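ADP-ribosyltransferase (Staphylococcus aureus, PDB 1OJQ) probably transfers ADP-ribose from NAD+ to target proteins, as expected of a C3-type mono-ADP-ribosyltransferase. Local coordinates at residues 15-20 and 164-169; 81-86 and 156-161; 136-141 and 178-183. All blocks are in the same frame, centred on the assembly; numbering follows the deposited sequence.

Contact 1: residues 15-20 and 164-169; sequences WGNSLI and AAYIDS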
loop_
_atom_site.group_PDB
_atom_site.type_symbol
_atom_site.label_atom_id
_atom_site.label_comp_id
_atom_site.label_asym_id
_atom_site.label_seq_id
_atom_site.Cartn_x
_atom_site.Cartn_y
_atom_site.Cartn_z
ATOM N N TRP A 15 0.229 -16.195 -8.844
ATOM C CA TRP A 15 -1.065 -15.596 -8.493
ATOM C C TRP A 15 -1.201 -14.237 -9.162
ATOM O O TRP A 15 -2.204 -13.971 -9.820
ATOM C CB TRP A 15 -1.227 -15.461 -6.982
ATOM C CG TRP A 15 -2.559 -15.010 -6.464
ATOM C CD1 TRP A 15 -3.635 -15.797 -6.165
ATOM C CD2 TRP A 15 -2.974 -13.668 -6.174
ATOM N NE1 TRP A 15 -4.693 -15.043 -5.712
ATOM C CE2 TRP A 15 -4.301 -13.724 -5.710
ATOM C CE3 TRP A 15 -2.338 -12.426 -6.267
ATOM C CZ2 TRP A 15 -5.003 -12.581 -5.337
ATOM C CZ3 TRP A 15 -3.014 -11.283 -5.906
ATOM C CH2 TRP A 15 -4.334 -11.390 -5.448
ATOM N N GLY A 16 -0.181 -13.394 -8.991
ATOM C CA GLY A 16 -0.224 -12.089 -9.626
ATOM C C GLY A 16 -0.408 -12.135 -11.130
ATOM O O GLY A 16 -1.195 -11.314 -11.639
ATOM N N ASN A 17 0.284 -13.009 -11.846
ATOM C CA ASN A 17 0.140 -13.104 -13.301
ATOM C C ASN A 17 -1.297 -13.411 -13.708
ATOM O O ASN A 17 -1.720 -13.100 -14.831
ATOM C CB ASN A 17 1.072 -14.198 -13.829
ATOM C CG ASN A 17 2.511 -13.746 -13.941
ATOM O OD1 ASN A 17 3.443 -14.546 -14.049
ATOM N ND2 ASN A 17 2.705 -12.433 -13.917
ATOM N N SER A 18 -2.050 -14.038 -12.801
ATOM C CA SER A 18 -3.452 -14.341 -13.148
ATOM C C SER A 18 -4.244 -13.043 -13.183
ATOM O O SER A 18 -5.173 -12.905 -13.981
ATOM C CB SER A 18 -4.079 -15.376 -12.210
ATOM O OG SER A 18 -4.430 -14.803 -10.951
ATOM N N LEU A 19 -3.874 -12.069 -12.336
ATOM C CA LEU A 19 -4.576 -10.787 -12.479
ATOM C C LEU A 19 -4.182 -10.112 -13.786
ATOM O O LEU A 19 -5.020 -9.500 -14.463
ATOM C CB LEU A 19 -4.272 -9.833 -11.316
ATOM C CG LEU A 19 -5.092 -10.061 -10.039
ATOM C CD1 LEU A 19 -4.637 -11.369 -9.420
ATOM C CD2 LEU A 19 -4.946 -8.889 -9.080
ATOM N N ILE A 20 -2.898 -10.215 -14.135
ATOM C CA ILE A 20 -2.458 -9.504 -15.342
ATOM C C ILE A 20 -3.178 -10.093 -16.548
ATOM O O ILE A 20 -3.679 -9.372 -17.406
ATOM C CB ILE A 20 -0.935 -9.573 -15.514
ATOM C CG1 ILE A 20 -0.193 -8.729 -14.465
ATOM C CG2 ILE A 20 -0.558 -9.223 -16.944
ATOM C CD1 ILE A 20 1.318 -8.877 -14.478
ATOM N N ALA A 164 -7.697 -4.121 -8.141
ATOM C CA ALA A 164 -6.268 -4.161 -7.799
ATOM C C ALA A 164 -5.446 -4.541 -9.030
ATOM O O ALA A 164 -5.875 -5.420 -9.782
ATOM C CB ALA A 164 -6.028 -5.161 -6.683
ATOM N N ALA A 165 -4.312 -3.908 -9.248
ATOM C CA ALA A 165 -3.465 -4.258 -10.389
ATOM C C ALA A 165 -2.186 -4.936 -9.897
ATOM O O ALA A 165 -1.478 -4.376 -9.064
ATOM C CB ALA A 165 -3.026 -3.056 -11.216
ATOM N N TYR A 166 -1.902 -6.125 -10.424
ATOM C CA TYR A 166 -0.587 -6.690 -10.116
ATOM C C TYR A 166 0.380 -6.221 -11.194
ATOM O O TYR A 166 0.069 -6.471 -12.360
ATOM C CB TYR A 166 -0.598 -8.208 -10.087
ATOM C CG TYR A 166 0.746 -8.884 -9.898
ATOM C CD1 TYR A 166 1.329 -8.979 -8.632
ATOM C CD2 TYR A 166 1.437 -9.438 -10.971
ATOM C CE1 TYR A 166 2.557 -9.609 -8.481
ATOM C CE2 TYR A 166 2.657 -10.077 -10.816
ATOM C CZ TYR A 166 3.225 -10.160 -9.555
ATOM O OH TYR A 166 4.440 -10.780 -9.372
ATOM N N ILE A 167 1.476 -5.590 -10.771
ATOM C CA ILE A 167 2.290 -4.959 -11.792
ATOM C C ILE A 167 3.723 -5.454 -11.827
ATOM O O ILE A 167 4.557 -4.776 -12.440
ATOM C CB ILE A 167 2.245 -3.424 -11.592
ATOM C CG1 ILE A 167 2.948 -2.946 -10.324
ATOM C CG2 ILE A 167 0.796 -2.932 -11.636
ATOM C CD1 ILE A 167 3.004 -1.424 -10.234
ATOM N N ASP A 168 4.052 -6.593 -11.229
ATOM C CA ASP A 168 5.446 -7.019 -11.241
ATOM C C ASP A 168 5.760 -7.826 -12.504
ATOM O O ASP A 168 5.915 -9.042 -12.451
ATOM C CB ASP A 168 5.778 -7.825 -9.982
ATOM C CG ASP A 168 7.265 -7.863 -9.718
ATOM O OD1 ASP A 168 8.033 -7.218 -10.467
ATOM O OD2 ASP A 168 7.701 -8.522 -8.745
ATOM N N SER A 169 5.871 -7.095 -13.602
ATOM C CA SER A 169 6.319 -7.581 -14.908
ATOM C C SER A 169 7.251 -6.527 -15.477
ATOM O O SER A 169 7.137 -5.341 -15.127
ATOM C CB SER A 169 5.111 -7.855 -15.797
ATOM O OG SER A 169 5.480 -8.495 -17.005
HETATM O O HOH W 1 5.049 -10.987 -14.405
#
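The ring of Y166 lies between two backbones: G16 CA sits over the centre of one face, D168 N lies toward the rim of the opposite face, and I20 CG1 arrives at the edge, in plane. This is helix-on-sheet packing, with helix 9-23 resting on the short strand 165-166 at the margin of the three-stranded antiparallel sheet. G16 CA stands 3.4 Å from the centroid of the Y166 ring, a CH-pi contact made directly by the helix backbone. With no side chain on G16, the helix backbone itself lies against the ring. Y166 reaches it with CG anti to its own backbone N (chi1 175°). Beyond the glycine, I20 closes the side: its CD1 is 3.6 Å from Y166 CD2, and its CG1 is only 3.1 Å from Y166 O, a tight fit. L19 sends its two methyls different ways, CD1 onto a face of the W15 indole, off toward the rim, and CD2 to within 3.7 Å of A164 O. V181 of the neighbouring strand 180-183 is touched by both A164 and Y166, while D168 turns its carboxylate to the backbone N atoms of G177 and Q179. No direct hydrogen bond joins 15-20 to 164-169; a water does so instead. N17, its amide plane 82° from the Y166 ring, gives ND2 to that water at 2.8 Å, and the water in turn donates to D168 O at 2.9 Å.

Contact 2: residues 81-86 and 156-161; sequences VYVYRL and LELPKG
Y82 swings its ring CG anti to its carbonyl carbon (chi1 -81°), and E157 sends its CG anti to its backbone N (chi1 -168°) in an extended chain, so the two cross obliquely on the same face of an antiparallel beta ladder. The ladder joins strand 81-87, an outermost strand of the five-stranded mixed sheet, to strand 152-158. Y82 and E157 form the non-hydrogen-bonded pair between two hydrogen-bonded pairs, V81 with L158 and V83 with L156. Each of those is closed by a bond in both directions. L158 N reaches V81 O at 2.7 Å, nearly straight at 172°, and V81 N answers to L158 O at 3.0 Å. One pair along, L156 N meets V83 O at 2.8 Å and almost along the C=O axis, while V83 N donates to L156 O at 2.9 Å. Y82 CA adds a C-H to the same L156 O.

On the Y82 face, E157 CB touches CE2 of the ring at 3.5 Å, and E157 CG lies above one ring face toward its rim. K155 also makes a cation-pi contact with this ring. V81, V83, L156 and L158 fill the other face, which is buried: L156 and L158 pack on V209 of the next strand, and V83 on T139 of the second sheet. Farther along strand 81-87, R85 and L86 belong to the NAD+ site, and L86 O accepts a bond from R150. Within the apolar layer L158 is the bridging side chain: it runs beside the V81 side chain and crosses that of V83 at about a right angle, its CD1 lying 4.0 Å from V81 CG1 and 3.9 Å from V83 CG1.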
loop_
_atom_site.group_PDB
_atom_site.type_symbol
_atom_site.label_atom_id
_atom_site.label_comp_id
_atom_site.label_asym_id
_atom_site.label_seq_id
_atom_site.Cartn_x
_atom_site.Cartn_y
_atom_site.Cartn_z
ATOM N N VAL A 81 -6.927 -11.334 -0.115
ATOM C CA VAL A 81 -5.472 -11.521 -0.017
ATOM C C VAL A 81 -4.843 -10.452 0.869
ATOM O O VAL A 81 -5.395 -9.344 0.893
ATOM C CB VAL A 81 -4.821 -11.455 -1.423
ATOM C CG1 VAL A 81 -5.164 -10.143 -2.126
ATOM C CG2 VAL A 81 -3.309 -11.632 -1.371
ATOM N N TYR A 82 -3.744 -10.758 1.565
ATOM C CA TYR A 82 -3.012 -9.688 2.244
ATOM C C TYR A 82 -1.945 -9.073 1.339
ATOM O O TYR A 82 -1.220 -9.787 0.651
ATOM C CB TYR A 82 -2.277 -10.177 3.500
ATOM C CG TYR A 82 -3.195 -10.284 4.705
ATOM C CD1 TYR A 82 -3.691 -11.512 5.107
ATOM C CD2 TYR A 82 -3.546 -9.135 5.408
ATOM C CE1 TYR A 82 -4.530 -11.590 6.207
ATOM C CE2 TYR A 82 -4.384 -9.200 6.509
ATOM C CZ TYR A 82 -4.860 -10.439 6.886
ATOM O OH TYR A 82 -5.693 -10.514 7.979
ATOM N N VAL A 83 -1.840 -7.752 1.370
ATOM C CA VAL A 83 -0.689 -7.090 0.739
ATOM C C VAL A 83 -0.025 -6.238 1.823
ATOM O O VAL A 83 -0.665 -5.965 2.852
ATOM C CB VAL A 83 -1.073 -6.226 -0.463
ATOM C CG1 VAL A 83 -1.595 -7.153 -1.563
ATOM C CG2 VAL A 83 -2.111 -5.164 -0.149
ATOM N N TYR A 84 1.209 -5.821 1.565
ATOM C CA TYR A 84 2.012 -5.144 2.563
ATOM C C TYR A 84 2.590 -3.834 2.061
ATOM O O TYR A 84 2.849 -3.651 0.873
ATOM C CB TYR A 84 3.168 -6.075 2.957
ATOM C CG TYR A 84 2.647 -7.348 3.593
ATOM C CD1 TYR A 84 2.277 -8.463 2.851
ATOM C CD2 TYR A 84 2.533 -7.413 4.975
ATOM C CE1 TYR A 84 1.806 -9.609 3.483
ATOM C CE2 TYR A 84 2.064 -8.543 5.610
ATOM C CZ TYR A 84 1.708 -9.641 4.852
ATOM O OH TYR A 84 1.230 -10.746 5.516
ATOM N N ARG A 85 2.808 -2.923 3.005
ATOM C CA ARG A 85 3.457 -1.654 2.662
ATOM C C ARG A 85 4.453 -1.337 3.765
ATOM O O ARG A 85 4.032 -1.218 4.930
ATOM C CB ARG A 85 2.426 -0.548 2.529
ATOM C CG ARG A 85 2.987 0.703 1.865
ATOM N N LEU A 86 5.718 -1.227 3.409
ATOM C CA LEU A 86 6.778 -1.009 4.404
ATOM C C LEU A 86 6.936 0.505 4.540
ATOM O O LEU A 86 7.032 1.210 3.533
ATOM C CB LEU A 86 8.063 -1.709 4.013
ATOM C CG LEU A 86 8.129 -3.235 4.097
ATOM C CD1 LEU A 86 9.546 -3.721 3.815
ATOM C CD2 LEU A 86 7.691 -3.757 5.458
ATOM N N LEU A 156 -2.401 -5.298 4.940
ATOM C CA LEU A 156 -3.742 -4.948 4.495
ATOM C C LEU A 156 -4.518 -6.120 3.915
ATOM O O LEU A 156 -4.079 -6.692 2.914
ATOM C CB LEU A 156 -3.663 -3.858 3.419
ATOM C CG LEU A 156 -3.030 -2.538 3.848
ATOM C CD1 LEU A 156 -3.007 -1.580 2.643
ATOM C CD2 LEU A 156 -3.764 -1.932 5.025
ATOM N N GLU A 157 -5.639 -6.476 4.523
ATOM C CA GLU A 157 -6.485 -7.527 3.952
ATOM C C GLU A 157 -7.356 -6.947 2.838
ATOM O O GLU A 157 -8.187 -6.080 3.100
ATOM C CB GLU A 157 -7.382 -8.140 5.030
ATOM C CG GLU A 157 -8.067 -9.429 4.587
ATOM C CD GLU A 157 -9.206 -9.783 5.534
ATOM O OE1 GLU A 157 -10.181 -10.438 5.126
ATOM O OE2 GLU A 157 -9.138 -9.395 6.713
ATOM N N LEU A 158 -7.204 -7.400 1.600
ATOM C CA LEU A 158 -8.015 -6.926 0.497
ATOM C C LEU A 158 -9.197 -7.871 0.287
ATOM O O LEU A 158 -8.944 -9.073 0.157
ATOM C CB LEU A 158 -7.236 -6.913 -0.816
ATOM C CG LEU A 158 -5.933 -6.125 -0.835
ATOM C CD1 LEU A 158 -5.342 -6.140 -2.234
ATOM C CD2 LEU A 158 -6.180 -4.704 -0.335
ATOM N N PRO A 159 -10.402 -7.373 0.246
ATOM C CA PRO A 159 -11.548 -8.260 -0.024
ATOM C C PRO A 159 -11.466 -8.922 -1.391
ATOM O O PRO A 159 -10.933 -8.371 -2.357
ATOM C CB PRO A 159 -12.735 -7.295 -0.027
ATOM C CG PRO A 159 -12.292 -6.097 0.750
ATOM C CD PRO A 159 -10.819 -5.973 0.479
ATOM N N LYS A 160 -12.008 -10.132 -1.496
ATOM C CA LYS A 160 -12.097 -10.729 -2.827
ATOM C C LYS A 160 -12.934 -9.838 -3.725
ATOM O O LYS A 160 -13.969 -9.270 -3.353
ATOM C CB LYS A 160 -12.684 -12.129 -2.674
ATOM C CG LYS A 160 -12.902 -12.845 -3.986
ATOM C CD LYS A 160 -13.550 -14.218 -3.802
ATOM C CE LYS A 160 -13.674 -14.844 -5.204
ATOM N NZ LYS A 160 -13.916 -16.308 -5.052
ATOM N N GLY A 161 -12.477 -9.701 -4.960
ATOM C CA GLY A 161 -13.231 -8.946 -5.944
ATOM C C GLY A 161 -13.028 -7.448 -5.901
ATOM O O GLY A 161 -13.730 -6.714 -6.608
#

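Contact 3: residues 136-141 and 178-183; sequences YSSTQL and QQEVLL
L183, T139 and V181 bury the most surface here, all three on one face of an antiparallel ladder between strands 137-140 and 180-183. T139 is at the centre. Its chi1 of 71° puts OG1 in the crowded position between backbone N and carbonyl carbon, from where it donates to V181 O at 2.9 Å, above the carbonyl plane. T139 N also donates to V181 O, at 3.0 Å and nearly along the C=O axis, so one buried oxygen is gripped twice by one residue. The return bond, V181 N to T139 O, is 2.9 Å long but comes in 47° out of the carbonyl plane. OG1 also presses on the V181 side chain, 3.4 Å from its CB.

The T139 methyl turns the other way: CG2 meets L183 CD1 at 3.7 Å, the side chains crossing at about a right angle. L183 N is bonded to S137 O at 2.9 Å and 177°, while the reverse bond from S137 N is weak. At the far end V181 CG2 packs on L141 CG at 3.9 Å, and L141 N extends the ladder by donating to Q179 O.

S138, Q140 and E180 use the opposite face, where S138 OG and E180 OE2 are at most weakly joined. Q140 and E180 bind NAD+; S138-T139-Q140 probably corresponds to the family's Ser-Thr-Ser motif, and Q178-Q179-E180 fits its Gln-x-Glu signature. Around the ladder, strand 180-183 lies between 137-140 and 165-166, V83 and V81 of strand 81-87 meet T139 and L141, helix 9-23 covers L141 and Q179, and helix 59-73 covers Y136 and L182.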
loop_
_atom_site.group_PDB
_atom_site.type_symbol
_atom_site.label_atom_id
_atom_site.label_comp_id
_atom_site.label_asym_id
_atom_site.label_seq_id
_atom_site.Cartn_x
_atom_site.Cartn_y
_atom_site.Cartn_z
ATOM N N TYR A 136 -2.805 7.141 -5.112
ATOM C CA TYR A 136 -2.831 5.689 -5.305
ATOM C C TYR A 136 -2.081 5.011 -4.166
ATOM O O TYR A 136 -1.312 5.671 -3.465
ATOM C CB TYR A 136 -2.219 5.303 -6.666
ATOM C CG TYR A 136 -3.088 5.865 -7.787
ATOM C CD1 TYR A 136 -4.149 5.164 -8.335
ATOM C CD2 TYR A 136 -2.798 7.134 -8.288
ATOM C CE1 TYR A 136 -4.927 5.706 -9.366
ATOM C CE2 TYR A 136 -3.566 7.683 -9.296
ATOM C CZ TYR A 136 -4.622 6.973 -9.828
ATOM O OH TYR A 136 -5.355 7.558 -10.835
ATOM N N SER A 137 -2.278 3.706 -3.950
ATOM C CA SER A 137 -1.541 3.040 -2.873
ATOM C C SER A 137 -0.679 1.921 -3.450
ATOM O O SER A 137 -1.194 1.000 -4.110
ATOM C CB SER A 137 -2.505 2.438 -1.861
ATOM O OG SER A 137 -3.241 3.436 -1.166
ATOM N N SER A 138 0.613 2.006 -3.198
ATOM C CA SER A 138 1.552 0.992 -3.667
ATOM C C SER A 138 1.798 -0.024 -2.560
ATOM O O SER A 138 2.171 0.391 -1.472
ATOM C CB SER A 138 2.875 1.639 -4.084
ATOM O OG SER A 138 2.615 2.599 -5.109
ATOM N N THR A 139 1.596 -1.300 -2.822
ATOM C CA THR A 139 1.686 -2.355 -1.826
ATOM C C THR A 139 2.419 -3.529 -2.452
ATOM O O THR A 139 2.720 -3.445 -3.649
ATOM C CB THR A 139 0.299 -2.844 -1.350
ATOM O OG1 THR A 139 -0.338 -3.590 -2.411
ATOM C CG2 THR A 139 -0.616 -1.668 -1.029
ATOM N N GLN A 140 2.698 -4.575 -1.685
ATOM C CA GLN A 140 3.348 -5.749 -2.261
ATOM C C GLN A 140 2.774 -7.037 -1.678
ATOM O O GLN A 140 2.334 -7.122 -0.524
ATOM C CB GLN A 140 4.867 -5.697 -2.105
ATOM C CG GLN A 140 5.473 -5.558 -0.742
ATOM C CD GLN A 140 6.967 -5.283 -0.722
ATOM O OE1 GLN A 140 7.710 -5.485 -1.690
ATOM N NE2 GLN A 140 7.457 -4.819 0.425
ATOM N N LEU A 141 2.805 -8.079 -2.517
ATOM C CA LEU A 141 2.313 -9.381 -2.051
ATOM C C LEU A 141 3.255 -10.068 -1.078
ATOM O O LEU A 141 2.823 -10.822 -0.203
ATOM C CB LEU A 141 2.113 -10.363 -3.217
ATOM C CG LEU A 141 0.842 -10.258 -4.045
ATOM C CD1 LEU A 141 0.931 -11.242 -5.219
ATOM C CD2 LEU A 141 -0.415 -10.494 -3.213
ATOM N N GLN A 178 9.544 -6.301 -6.719
ATOM C CA GLN A 178 8.854 -5.886 -5.510
ATOM C C GLN A 178 7.510 -6.583 -5.312
ATOM O O GLN A 178 6.871 -6.323 -4.285
ATOM C CB GLN A 178 8.619 -4.361 -5.519
ATOM C CG GLN A 178 9.901 -3.540 -5.523
ATOM C CD GLN A 178 9.559 -2.057 -5.534
ATOM O OE1 GLN A 178 8.400 -1.721 -5.821
ATOM N NE2 GLN A 178 10.529 -1.214 -5.222
ATOM N N GLN A 179 7.094 -7.421 -6.267
ATOM C CA GLN A 179 5.786 -8.070 -6.156
ATOM C C GLN A 179 4.688 -7.033 -5.958
ATOM O O GLN A 179 3.775 -7.233 -5.160
ATOM C CB GLN A 179 5.817 -9.083 -4.998
ATOM C CG GLN A 179 6.729 -10.269 -5.309
ATOM C CD GLN A 179 6.214 -11.160 -6.424
ATOM O OE1 GLN A 179 7.016 -11.950 -6.960
ATOM N NE2 GLN A 179 4.953 -11.120 -6.798
ATOM N N GLU A 180 4.775 -5.916 -6.673
ATOM C CA GLU A 180 3.890 -4.793 -6.405
ATOM C C GLU A 180 2.457 -5.017 -6.857
ATOM O O GLU A 180 2.149 -5.480 -7.941
ATOM C CB GLU A 180 4.435 -3.499 -7.056
ATOM C CG GLU A 180 3.542 -2.298 -6.664
ATOM C CD GLU A 180 4.153 -0.953 -6.984
ATOM O OE1 GLU A 180 5.335 -0.881 -7.391
ATOM O OE2 GLU A 180 3.431 0.069 -6.822
ATOM N N VAL A 181 1.544 -4.637 -5.961
ATOM C CA VAL A 181 0.116 -4.541 -6.267
ATOM C C VAL A 181 -0.277 -3.073 -6.154
ATOM O O VAL A 181 0.015 -2.474 -5.104
ATOM C CB VAL A 181 -0.727 -5.408 -5.317
ATOM C CG1 VAL A 181 -2.209 -5.124 -5.441
ATOM C CG2 VAL A 181 -0.396 -6.874 -5.613
ATOM N N LEU A 182 -0.874 -2.494 -7.175
ATOM C CA LEU A 182 -1.279 -1.086 -7.148
ATOM C C LEU A 182 -2.761 -0.985 -6.830
ATOM O O LEU A 182 -3.551 -1.600 -7.546
ATOM C CB LEU A 182 -0.920 -0.470 -8.503
ATOM C CG LEU A 182 -0.968 1.054 -8.588
ATOM C CD1 LEU A 182 0.004 1.677 -7.595
ATOM C CD2 LEU A 182 -0.704 1.487 -10.024
ATOM N N LEU A 183 -3.166 -0.257 -5.799
ATOM C CA LEU A 183 -4.574 -0.090 -5.437
ATOM C C LEU A 183 -5.132 1.251 -5.890
ATOM O O LEU A 183 -4.387 2.229 -6.024
ATOM C CB LEU A 183 -4.750 -0.229 -3.908
ATOM C CG LEU A 183 -4.126 -1.489 -3.274
ATOM C CD1 LEU A 183 -4.289 -1.481 -1.758
ATOM C CD2 LEU A 183 -4.738 -2.722 -3.917
#

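The three centres form a triangle with contact 3 at its corner, about 10 Å from contact 1 and 9 Å from contact 2, which are about 13 Å apart. Contacts 1 and 3 share the three-stranded sheet, where A165 O and L182 N probably hydrogen-bond. Contact 2 belongs to the five-stranded sheet, joined to contact 3 by a probable bond from Y84 N to Q140 O. Along the chain the segments run 15-20, 81-86, 136-141, 156-161, 164-169 and 178-183, so contact 3 interlocks with both others. Distant segments thereby bring R85, L86, Q140 and E180 of the NAD+ site together where the two sheets adjoin.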